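Local coordinates for protein cytosine deaminase (Klebsiella pneumoniae, PDB 4R7W) that catalyses the hydrolytic deamination of cytosine to uracil and ammonia, probably through an iron-bound water in a TIM-barrel active site, at residues B[55-60]-B[308-313]; B[274-279]-B[314-319]; B[114-119]-B[144-149]. All coordinates share one frame; numbering follows the deposited sequence.

How the contacts relate
The three contacts all touch one bound phosphorus-containing ligand, O7U. Contact 3 pairs the parallel strands 111-119 and 143-149. Contact 1 joins the end of strand 47-57, beside 111-119 in the sheet, to the loop after strand 303-305; its centre is about 10 Å from that of contact 3. Probable hydrogen bonds of Ile57 O with His117 N and of Asp60 OD1 with Asp119 N tie the two. Contact 2 lets the same loop, further on, meet helix 271-277, centred about 10 Å from contact 1 and 19 Å from contact 3. Along the chain, contact 3 falls between the segments of contact 1, and contacts 1 and 2 interleave. First and last barrel strands thus meet at the iron.

Contact 1 of 3, residues B[55-60]-B[308-313]; sequences PHIHLD and DSIQDP. With FE2 (Fe (II) ion), chain L; O7U ((2R)-2-amino-2,5-dihydro-1,5,2-diazaphosphinin-6(1H)-one 2-oxide), chain M.
The ring of His58 has Asp308 at its edge, near the plane, with the carboxylate turned only 18° from the ring; His58 CD2 and Asp308 OD2 are 3.1 Å apart. O7U lies over one face of the His58 ring, with C6 of the ligand 3.5 Å above the ring plane and offset toward the rim. The ring of His56 stands differently, 68° from the same carboxylate, and OD2 approaches it obliquely. These groups meet because they share an iron(II) ion. His56 NE2 and His58 NE2 each bind it at 2.3 Å, Asp308 OD2 at 2.4 Å and O7U O4 at 2.2 Å; His209 completes the site. The two histidines form the His-X-His pair at the end of the first barrel strand, and Asp308 follows the last one, as in metal-dependent amidohydrolases. The His56 CG lies anti to the backbone N (chi1 -172°), which carries NE2 to the metal, while ND1 is held by Ser240. The backbones meet in a single bridge between Ile57 and Asp308. His58 N donates to Asp308 O at 3.0 Å, and Asp308 N gives His56 O a weak bond. Farther from the iron, the CD1 methyls of Ile57 and Ile310 touch at 3.8 Å. A water donates to His58 O and to Asp312 OD1 and accepts from Ile310 N, joining the two segments through three bonds.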
loop_
_atom_site.group_PDB
_atom_site.type_symbol
_atom_site.label_atom_id
_atom_site.label_comp_id
_atom_site.label_asym_id
_atom_site.label_seq_id
_atom_site.Cartn_x
_atom_site.Cartn_y
_atom_site.Cartn_z
ATOM N N PRO B 55 15.564 -0.143 8.581
ATOM C CA PRO B 55 16.176 0.460 9.765
ATOM C C PRO B 55 15.368 0.216 11.033
ATOM O O PRO B 55 15.730 0.744 12.074
ATOM C CB PRO B 55 16.137 1.944 9.443
ATOM C CG PRO B 55 14.844 2.085 8.676
ATOM C CD PRO B 55 14.737 0.825 7.836
ATOM N N HIS B 56 14.298 -0.556 10.952
ATOM C CA HIS B 56 13.484 -0.793 12.145
ATOM C C HIS B 56 12.614 -2.031 11.992
ATOM O O HIS B 56 11.564 -1.982 11.347
ATOM C CB HIS B 56 12.599 0.433 12.438
ATOM C CG HIS B 56 11.865 0.352 13.744
ATOM N ND1 HIS B 56 11.938 1.342 14.700
ATOM C CD2 HIS B 56 11.057 -0.605 14.256
ATOM C CE1 HIS B 56 11.194 1.008 15.738
ATOM N NE2 HIS B 56 10.647 -0.166 15.490
ATOM N N ILE B 57 13.036 -3.134 12.598
ATOM C CA ILE B 57 12.238 -4.360 12.589
ATOM C C ILE B 57 12.350 -5.151 13.907
ATOM O O ILE B 57 13.306 -4.985 14.658
ATOM C CB ILE B 57 12.608 -5.253 11.398
ATOM C CG1 ILE B 57 11.508 -6.285 11.129
ATOM C CG2 ILE B 57 13.979 -5.905 11.616
ATOM C CD1 ILE B 57 11.659 -7.021 9.816
ATOM N N HIS B 58 11.358 -5.995 14.194
ATOM C CA HIS B 58 11.409 -6.834 15.384
ATOM C C HIS B 58 11.643 -8.294 15.017
ATOM O O HIS B 58 10.699 -9.067 14.897
ATOM C CB HIS B 58 10.120 -6.704 16.188
ATOM C CG HIS B 58 9.958 -5.368 16.842
ATOM N ND1 HIS B 58 10.206 -5.159 18.182
ATOM C CD2 HIS B 58 9.589 -4.168 16.337
ATOM C CE1 HIS B 58 10.002 -3.887 18.474
ATOM N NE2 HIS B 58 9.635 -3.266 17.368
ATOM N N LEU B 59 12.903 -8.676 14.848
ATOM C CA LEU B 59 13.214 -10.060 14.488
ATOM C C LEU B 59 12.924 -11.083 15.605
ATOM O O LEU B 59 12.755 -12.272 15.344
ATOM C CB LEU B 59 14.662 -10.177 14.038
ATOM C CG LEU B 59 14.929 -9.482 12.702
ATOM C CD1 LEU B 59 16.346 -9.767 12.230
ATOM C CD2 LEU B 59 13.897 -9.905 11.656
ATOM N N ASP B 60 12.877 -10.638 16.850
ATOM C CA ASP B 60 12.604 -11.600 17.912
ATOM C C ASP B 60 11.149 -12.071 17.884
ATOM O O ASP B 60 10.850 -13.214 18.248
ATOM C CB ASP B 60 13.051 -11.085 19.291
ATOM C CG ASP B 60 12.305 -9.837 19.746
ATOM O OD1 ASP B 60 12.200 -9.639 20.982
ATOM O OD2 ASP B 60 11.845 -9.047 18.893
ATOM N N ASP B 308 8.833 -2.367 10.405
ATOM C CA ASP B 308 8.555 -2.593 11.825
ATOM C C ASP B 308 8.283 -4.059 12.176
ATOM O O ASP B 308 9.009 -4.655 12.973
ATOM C CB ASP B 308 7.379 -1.730 12.287
ATOM C CG ASP B 308 7.463 -1.365 13.736
ATOM O OD1 ASP B 308 6.923 -0.306 14.076
ATOM O OD2 ASP B 308 8.069 -2.123 14.519
ATOM N N SER B 309 7.228 -4.632 11.606
ATOM C CA SER B 309 6.806 -5.990 11.953
ATOM C C SER B 309 6.597 -6.869 10.738
ATOM O O SER B 309 6.172 -6.396 9.681
ATOM C CB SER B 309 5.472 -5.962 12.713
ATOM O OG SER B 309 5.568 -5.309 13.959
ATOM N N ILE B 310 6.850 -8.162 10.898
ATOM C CA ILE B 310 6.427 -9.129 9.898
ATOM C C ILE B 310 5.751 -10.320 10.568
ATOM O O ILE B 310 6.408 -11.130 11.226
ATOM C CB ILE B 310 7.601 -9.569 8.973
ATOM C CG1 ILE B 310 8.033 -8.396 8.094
ATOM C CG2 ILE B 310 7.203 -10.751 8.107
ATOM C CD1 ILE B 310 9.283 -8.638 7.303
ATOM N N GLN B 311 4.434 -10.408 10.384
ATOM C CA GLN B 311 3.614 -11.487 10.937
ATOM C C GLN B 311 3.847 -11.718 12.433
ATOM O O GLN B 311 4.306 -12.786 12.853
ATOM C CB GLN B 311 3.838 -12.772 10.149
ATOM C CG GLN B 311 3.545 -12.626 8.660
ATOM C CD GLN B 311 3.881 -13.884 7.897
ATOM O OE1 GLN B 311 4.919 -13.964 7.250
ATOM N NE2 GLN B 311 3.021 -14.885 7.992
ATOM N N ASP B 312 3.537 -10.704 13.229
ATOM C CA ASP B 312 3.860 -10.741 14.641
ATOM C C ASP B 312 2.643 -10.282 15.502
ATOM O O ASP B 312 1.566 -10.057 14.956
ATOM C CB ASP B 312 5.180 -9.977 14.890
ATOM C CG ASP B 312 5.027 -8.470 14.860
ATOM O OD1 ASP B 312 6.074 -7.789 14.977
ATOM O OD2 ASP B 312 3.899 -7.951 14.709
ATOM N N PRO B 313 2.790 -10.181 16.838
ATOM C CA PRO B 313 1.597 -9.806 17.617
ATOM C C PRO B 313 0.978 -8.447 17.271
ATOM O O PRO B 313 -0.191 -8.214 17.598
ATOM C CB PRO B 313 2.122 -9.781 19.055
ATOM C CG PRO B 313 3.249 -10.722 19.049
ATOM C CD PRO B 313 3.894 -10.608 17.719
HETATM FE FE FE2 L . 8.915 -1.204 16.598
HETATM N N1 O7U M . 6.506 -3.149 20.252
HETATM C C2 O7U M . 6.246 -1.779 20.348
HETATM O O2 O7U M . 6.273 -1.102 21.389
HETATM N N3 O7U M . 5.940 -1.088 19.198
HETATM N N4 O7U M . 4.428 -1.363 16.965
HETATM O O4 O7U M . 6.804 -0.815 16.980
HETATM P P4 O7U M . 5.860 -1.662 17.688
HETATM C C5 O7U M . 6.208 -3.407 17.790
HETATM C C6 O7U M . 6.463 -3.849 18.969
HETATM O O HOH W 1 8.186 -8.803 13.563
#

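Contact 2 of 3, residues B[274-279]-B[314-319]; sequences SIHLQG and WYPLGN. With O7U ((2R)-2-amino-2,5-dihydro-1,5,2-diazaphosphinin-6(1H)-one 2-oxide), chain M.
Aromatic contact joins His276 to Tyr315. The edge of the tyrosine points at the face of the histidine in an offset edge-to-face pair, with ring centroids 5.9 Å apart and planes at 70°. The His276 ring is swung toward the loop by a CG placed opposite the backbone N (chi1 177°). Tyr315 OH is hydrogen-bonded to His331 of the second subunit, so the pair lies at the subunit interface.

Polar contact is slight, and no hydrogen bond crosses between the segments. The carbonyl O of Trp314 lies in the plane of the His276 ring at its edge, 3.1 Å from CD2. His276 NE2 is also near this oxygen, but the angle is too poor for a bond. Leu277 CD2 lies 3.5 Å from the same Trp314 O.

Apolar contact is carried by Leu277, whose CD1 packs on Trp314 CB at 4.2 Å.

Ligand contact comes from both segments. O7U C6 lies over the centre of the Trp314 indole, 3.2 Å from its plane, with the ligand ring tilted against it. Leu277 CD1 meets O7U N4 at 3.3 Å. Glu212, Gln151 and His241 hydrogen-bond the ligand. Helix 271-277 and the loop after the last barrel strand thus furnish a wall of the O7U pocket, probably the substrate pocket, a place taken by loops at the C-terminal ends of the strands in TIM-barrel enzymes.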
loop_
_atom_site.group_PDB
_atom_site.type_symbol
_atom_site.label_atom_id
_atom_site.label_comp_id
_atom_site.label_asym_id
_atom_site.label_seq_id
_atom_site.Cartn_x
_atom_site.Cartn_y
_atom_site.Cartn_z
ATOM N N SER B 274 1.732 1.863 11.737
ATOM C CA SER B 274 0.939 2.875 12.438
ATOM C C SER B 274 -0.453 3.098 11.821
ATOM O O SER B 274 -1.409 3.368 12.546
ATOM C CB SER B 274 1.724 4.184 12.567
ATOM O OG SER B 274 2.935 3.987 13.297
ATOM N N ILE B 275 -0.594 2.975 10.498
ATOM C CA ILE B 275 -1.935 3.092 9.939
ATOM C C ILE B 275 -2.835 1.985 10.523
ATOM O O ILE B 275 -4.028 2.193 10.745
ATOM C CB ILE B 275 -1.941 3.083 8.394
ATOM C CG1 ILE B 275 -3.258 3.654 7.860
ATOM C CG2 ILE B 275 -1.694 1.680 7.852
ATOM C CD1 ILE B 275 -3.355 5.166 7.959
ATOM N N HIS B 276 -2.228 0.833 10.814
ATOM C CA HIS B 276 -2.892 -0.292 11.478
ATOM C C HIS B 276 -3.149 -0.026 12.963
ATOM O O HIS B 276 -4.272 -0.191 13.438
ATOM C CB HIS B 276 -2.041 -1.557 11.310
ATOM C CG HIS B 276 -2.577 -2.767 12.018
ATOM N ND1 HIS B 276 -3.865 -3.232 11.845
ATOM C CD2 HIS B 276 -1.984 -3.619 12.892
ATOM C CE1 HIS B 276 -4.046 -4.309 12.589
ATOM N NE2 HIS B 276 -2.919 -4.565 13.236
ATOM N N LEU B 277 -2.116 0.386 13.699
ATOM C CA LEU B 277 -2.231 0.471 15.167
ATOM C C LEU B 277 -2.766 1.797 15.693
ATOM O O LEU B 277 -3.318 1.853 16.801
ATOM C CB LEU B 277 -0.878 0.194 15.835
ATOM C CG LEU B 277 -0.235 -1.183 15.658
ATOM C CD1 LEU B 277 1.176 -1.147 16.256
ATOM C CD2 LEU B 277 -1.077 -2.307 16.300
ATOM N N GLN B 278 -2.594 2.864 14.913
ATOM C CA GLN B 278 -3.061 4.184 15.334
ATOM C C GLN B 278 -4.511 4.441 14.899
ATOM O O GLN B 278 -5.067 3.703 14.084
ATOM C CB GLN B 278 -2.121 5.297 14.830
ATOM C CG GLN B 278 -0.647 5.084 15.191
ATOM C CD GLN B 278 -0.416 4.905 16.712
ATOM O OE1 GLN B 278 0.003 3.836 17.173
ATOM N NE2 GLN B 278 -0.675 5.960 17.478
ATOM N N GLY B 279 -5.124 5.475 15.468
ATOM C CA GLY B 279 -6.507 5.825 15.153
ATOM C C GLY B 279 -7.513 4.895 15.799
ATOM O O GLY B 279 -8.721 4.985 15.546
ATOM N N TRP B 314 1.729 -7.572 16.602
ATOM C CA TRP B 314 1.232 -6.232 16.291
ATOM C C TRP B 314 0.767 -6.029 14.845
ATOM O O TRP B 314 0.207 -4.985 14.524
ATOM C CB TRP B 314 2.302 -5.179 16.590
ATOM C CG TRP B 314 2.694 -5.119 18.023
ATOM C CD1 TRP B 314 2.118 -4.355 18.996
ATOM C CD2 TRP B 314 3.743 -5.857 18.656
ATOM N NE1 TRP B 314 2.745 -4.571 20.199
ATOM C CE2 TRP B 314 3.744 -5.493 20.018
ATOM C CE3 TRP B 314 4.676 -6.796 18.205
ATOM C CZ2 TRP B 314 4.649 -6.025 20.931
ATOM C CZ3 TRP B 314 5.577 -7.339 19.130
ATOM C CH2 TRP B 314 5.561 -6.943 20.467
ATOM N N TYR B 315 1.001 -7.001 13.972
ATOM C CA TYR B 315 0.764 -6.795 12.539
ATOM C C TYR B 315 0.771 -8.143 11.841
ATOM O O TYR B 315 1.790 -8.831 11.838
ATOM C CB TYR B 315 1.863 -5.889 11.975
ATOM C CG TYR B 315 1.726 -5.500 10.510
ATOM C CD1 TYR B 315 2.567 -6.040 9.538
ATOM C CD2 TYR B 315 0.775 -4.571 10.112
ATOM C CE1 TYR B 315 2.449 -5.666 8.197
ATOM C CE2 TYR B 315 0.640 -4.202 8.788
ATOM C CZ TYR B 315 1.478 -4.745 7.838
ATOM O OH TYR B 315 1.322 -4.348 6.537
ATOM N N PRO B 316 -0.369 -8.540 11.259
ATOM C CA PRO B 316 -0.522 -9.894 10.705
ATOM C C PRO B 316 0.060 -10.090 9.290
ATOM O O PRO B 316 0.156 -11.227 8.826
ATOM C CB PRO B 316 -2.038 -10.076 10.673
ATOM C CG PRO B 316 -2.557 -8.698 10.460
ATOM C CD PRO B 316 -1.623 -7.773 11.202
ATOM N N LEU B 317 0.444 -9.010 8.622
ATOM C CA LEU B 317 0.979 -9.123 7.258
ATOM C C LEU B 317 2.497 -8.932 7.241
ATOM O O LEU B 317 3.160 -9.096 8.265
ATOM C CB LEU B 317 0.284 -8.124 6.330
ATOM C CG LEU B 317 -1.223 -8.301 6.172
ATOM C CD1 LEU B 317 -1.811 -7.232 5.219
ATOM C CD2 LEU B 317 -1.518 -9.697 5.654
ATOM N N GLY B 318 3.054 -8.598 6.081
ATOM C CA GLY B 318 4.494 -8.405 5.958
ATOM C C GLY B 318 5.149 -9.436 5.054
ATOM O O GLY B 318 4.836 -10.629 5.138
ATOM N N ASN B 319 6.061 -8.984 4.189
ATOM C CA ASN B 319 6.701 -9.891 3.242
ATOM C C ASN B 319 8.173 -9.590 2.965
ATOM O O ASN B 319 8.781 -10.257 2.152
ATOM C CB ASN B 319 5.923 -9.933 1.916
ATOM C CG ASN B 319 5.990 -8.620 1.140
ATOM O OD1 ASN B 319 6.667 -7.670 1.540
ATOM N ND2 ASN B 319 5.271 -8.562 0.023
HETATM N N1 O7U M . 6.506 -3.149 20.252
HETATM C C2 O7U M . 6.246 -1.779 20.348
HETATM O O2 O7U M . 6.273 -1.102 21.389
HETATM N N3 O7U M . 5.940 -1.088 19.198
HETATM N N4 O7U M . 4.428 -1.363 16.965
HETATM O O4 O7U M . 6.804 -0.815 16.980
HETATM P P4 O7U M . 5.860 -1.662 17.688
HETATM C C5 O7U M . 6.208 -3.407 17.790
HETATM C C6 O7U M . 6.463 -3.849 18.969
#

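Contact 3 of 3, residues B[114-119]-B[144-149]; sequences VRTHVD and LQIVAF. With O7U ((2R)-2-amino-2,5-dihydro-1,5,2-diazaphosphinin-6(1H)-one 2-oxide), chain M.
Val147 packs against His117 from the neighbouring strand. Its CB sits over one face of the imidazole in a CH-pi contact, 3.9 Å from the ring centroid, and its CG1 comes to 3.4 Å from His117 ND1. The two side chains run side by side on the face of the sheet that also carries Arg115, Gln145, Asp119 and Phe149. The other branch of Val147, CG2, rests on Arg115 CG at 3.6 Å.

Phe149 receives the edge of the His117 ring on its face, in a T-shaped pair with planes at 82°. Its CB touches the edge of that ring, while CZ leads on to O7U, 3.6 Å from ligand O2. The oxygen lies in the plane of the phenyl ring. His209, an iron ligand, stacks on Phe149.

Gln145 extends its amide to Arg115. OE1 accepts from both NE and NH2, each at 2.9 Å, and lies in the guanidinium plane. A bend at chi3 (-72°) turns the guanidinium so that it presents this side to the amide. Its NH1 forms a salt bridge with Asp207.

On the other face, Val118 CG2 meets Ile146 CG2 at 3.6 Å, and helix 126-137 covers both residues. The backbones are in parallel register, with five hydrogen bonds from Val114 to Phe149. Strand 111-119, helix 126-137 and strand 143-149 form a beta-alpha-beta unit of the TIM barrel, with Phe149 at the ligand end.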
loop_
_atom_site.group_PDB
_atom_site.type_symbol
_atom_site.label_atom_id
_atom_site.label_comp_id
_atom_site.label_asym_id
_atom_site.label_seq_id
_atom_site.Cartn_x
_atom_site.Cartn_y
_atom_site.Cartn_z
ATOM N N VAL B 114 20.081 -4.108 8.220
ATOM C CA VAL B 114 18.908 -4.268 9.076
ATOM C C VAL B 114 19.227 -3.856 10.514
ATOM O O VAL B 114 20.257 -4.243 11.053
ATOM C CB VAL B 114 18.476 -5.745 9.144
ATOM C CG1 VAL B 114 17.209 -5.900 9.992
ATOM C CG2 VAL B 114 18.287 -6.321 7.747
ATOM N N ARG B 115 18.342 -3.077 11.132
ATOM C CA ARG B 115 18.454 -2.793 12.560
ATOM C C ARG B 115 17.258 -3.418 13.254
ATOM O O ARG B 115 16.123 -3.007 13.018
ATOM C CB ARG B 115 18.480 -1.288 12.827
ATOM C CG ARG B 115 18.266 -0.934 14.291
ATOM C CD ARG B 115 18.297 0.561 14.531
ATOM N NE ARG B 115 19.638 1.118 14.404
ATOM C CZ ARG B 115 19.931 2.414 14.490
ATOM N NH1 ARG B 115 18.972 3.307 14.677
ATOM N NH2 ARG B 115 21.189 2.826 14.370
ATOM N N THR B 116 17.511 -4.439 14.078
ATOM C CA THR B 116 16.435 -5.111 14.784
ATOM C C THR B 116 16.377 -4.701 16.243
ATOM O O THR B 116 17.399 -4.495 16.887
ATOM C CB THR B 116 16.516 -6.657 14.710
ATOM O OG1 THR B 116 15.326 -7.217 15.280
ATOM C CG2 THR B 116 17.716 -7.185 15.500
ATOM N N HIS B 117 15.155 -4.555 16.742
ATOM C CA HIS B 117 14.910 -4.411 18.170
ATOM C C HIS B 117 14.714 -5.806 18.739
ATOM O O HIS B 117 14.257 -6.722 18.043
ATOM C CB HIS B 117 13.685 -3.528 18.416
ATOM C CG HIS B 117 13.896 -2.103 18.010
ATOM N ND1 HIS B 117 14.183 -1.104 18.914
ATOM C CD2 HIS B 117 13.904 -1.517 16.788
ATOM C CE1 HIS B 117 14.355 0.036 18.270
ATOM N NE2 HIS B 117 14.182 -0.185 16.979
ATOM N N VAL B 118 15.129 -5.981 19.986
ATOM C CA VAL B 118 14.990 -7.247 20.670
ATOM C C VAL B 118 14.506 -6.908 22.060
ATOM O O VAL B 118 15.114 -6.089 22.750
ATOM C CB VAL B 118 16.341 -7.974 20.785
ATOM C CG1 VAL B 118 16.147 -9.382 21.315
ATOM C CG2 VAL B 118 17.027 -8.013 19.444
ATOM N N ASP B 119 13.398 -7.512 22.459
ATOM C CA ASP B 119 12.884 -7.315 23.809
ATOM C C ASP B 119 13.848 -7.842 24.864
ATOM O O ASP B 119 14.100 -9.046 24.959
ATOM C CB ASP B 119 11.533 -7.995 23.943
ATOM C CG ASP B 119 10.844 -7.693 25.267
ATOM O OD1 ASP B 119 9.768 -8.272 25.479
ATOM O OD2 ASP B 119 11.353 -6.880 26.074
ATOM N N LEU B 144 23.783 -6.682 10.436
ATOM C CA LEU B 144 22.713 -6.529 11.425
ATOM C C LEU B 144 23.154 -5.688 12.613
ATOM O O LEU B 144 24.208 -5.945 13.201
ATOM C CB LEU B 144 22.259 -7.905 11.919
ATOM C CG LEU B 144 21.129 -7.917 12.955
ATOM C CD1 LEU B 144 19.821 -7.411 12.342
ATOM C CD2 LEU B 144 20.952 -9.311 13.543
ATOM N N GLN B 145 22.365 -4.670 12.946
ATOM C CA GLN B 145 22.505 -3.974 14.229
ATOM C C GLN B 145 21.427 -4.482 15.189
ATOM O O GLN B 145 20.313 -4.808 14.756
ATOM C CB GLN B 145 22.355 -2.460 14.047
ATOM C CG GLN B 145 23.397 -1.826 13.135
ATOM C CD GLN B 145 23.235 -0.313 12.997
ATOM O OE1 GLN B 145 22.335 0.299 13.582
ATOM N NE2 GLN B 145 24.117 0.294 12.214
ATOM N N ILE B 146 21.748 -4.552 16.481
ATOM C CA ILE B 146 20.790 -5.041 17.489
ATOM C C ILE B 146 20.463 -3.975 18.536
ATOM O O ILE B 146 21.376 -3.430 19.171
ATOM C CB ILE B 146 21.330 -6.288 18.206
ATOM C CG1 ILE B 146 21.624 -7.411 17.189
ATOM C CG2 ILE B 146 20.385 -6.724 19.318
ATOM C CD1 ILE B 146 22.217 -8.674 17.825
ATOM N N VAL B 147 19.171 -3.669 18.701
ATOM C CA VAL B 147 18.733 -2.719 19.728
ATOM C C VAL B 147 18.229 -3.402 21.003
ATOM O O VAL B 147 17.368 -4.286 20.958
ATOM C CB VAL B 147 17.626 -1.764 19.211
ATOM C CG1 VAL B 147 17.297 -0.702 20.270
ATOM C CG2 VAL B 147 18.039 -1.104 17.907
ATOM N N ALA B 148 18.780 -2.988 22.139
ATOM C CA ALA B 148 18.278 -3.407 23.449
ATOM C C ALA B 148 16.957 -2.684 23.751
ATOM O O ALA B 148 16.952 -1.545 24.229
ATOM C CB ALA B 148 19.304 -3.100 24.518
ATOM N N PHE B 149 15.851 -3.361 23.475
ATOM C CA PHE B 149 14.528 -2.753 23.532
ATOM C C PHE B 149 13.792 -3.243 24.769
ATOM O O PHE B 149 13.502 -4.434 24.876
ATOM C CB PHE B 149 13.730 -3.155 22.295
ATOM C CG PHE B 149 12.298 -2.674 22.299
ATOM C CD1 PHE B 149 11.990 -1.353 22.605
ATOM C CD2 PHE B 149 11.267 -3.540 21.959
ATOM C CE1 PHE B 149 10.665 -0.909 22.598
ATOM C CE2 PHE B 149 9.947 -3.106 21.940
ATOM C CZ PHE B 149 9.650 -1.787 22.260
HETATM N N1 O7U M . 6.506 -3.149 20.252
HETATM C C2 O7U M . 6.246 -1.779 20.348
HETATM O O2 O7U M . 6.273 -1.102 21.389
HETATM N N3 O7U M . 5.940 -1.088 19.198
HETATM N N4 O7U M . 4.428 -1.363 16.965
HETATM O O4 O7U M . 6.804 -0.815 16.980
HETATM P P4 O7U M . 5.860 -1.662 17.688
HETATM C C5 O7U M . 6.208 -3.407 17.790
HETATM C C6 O7U M . 6.463 -3.849 18.969
#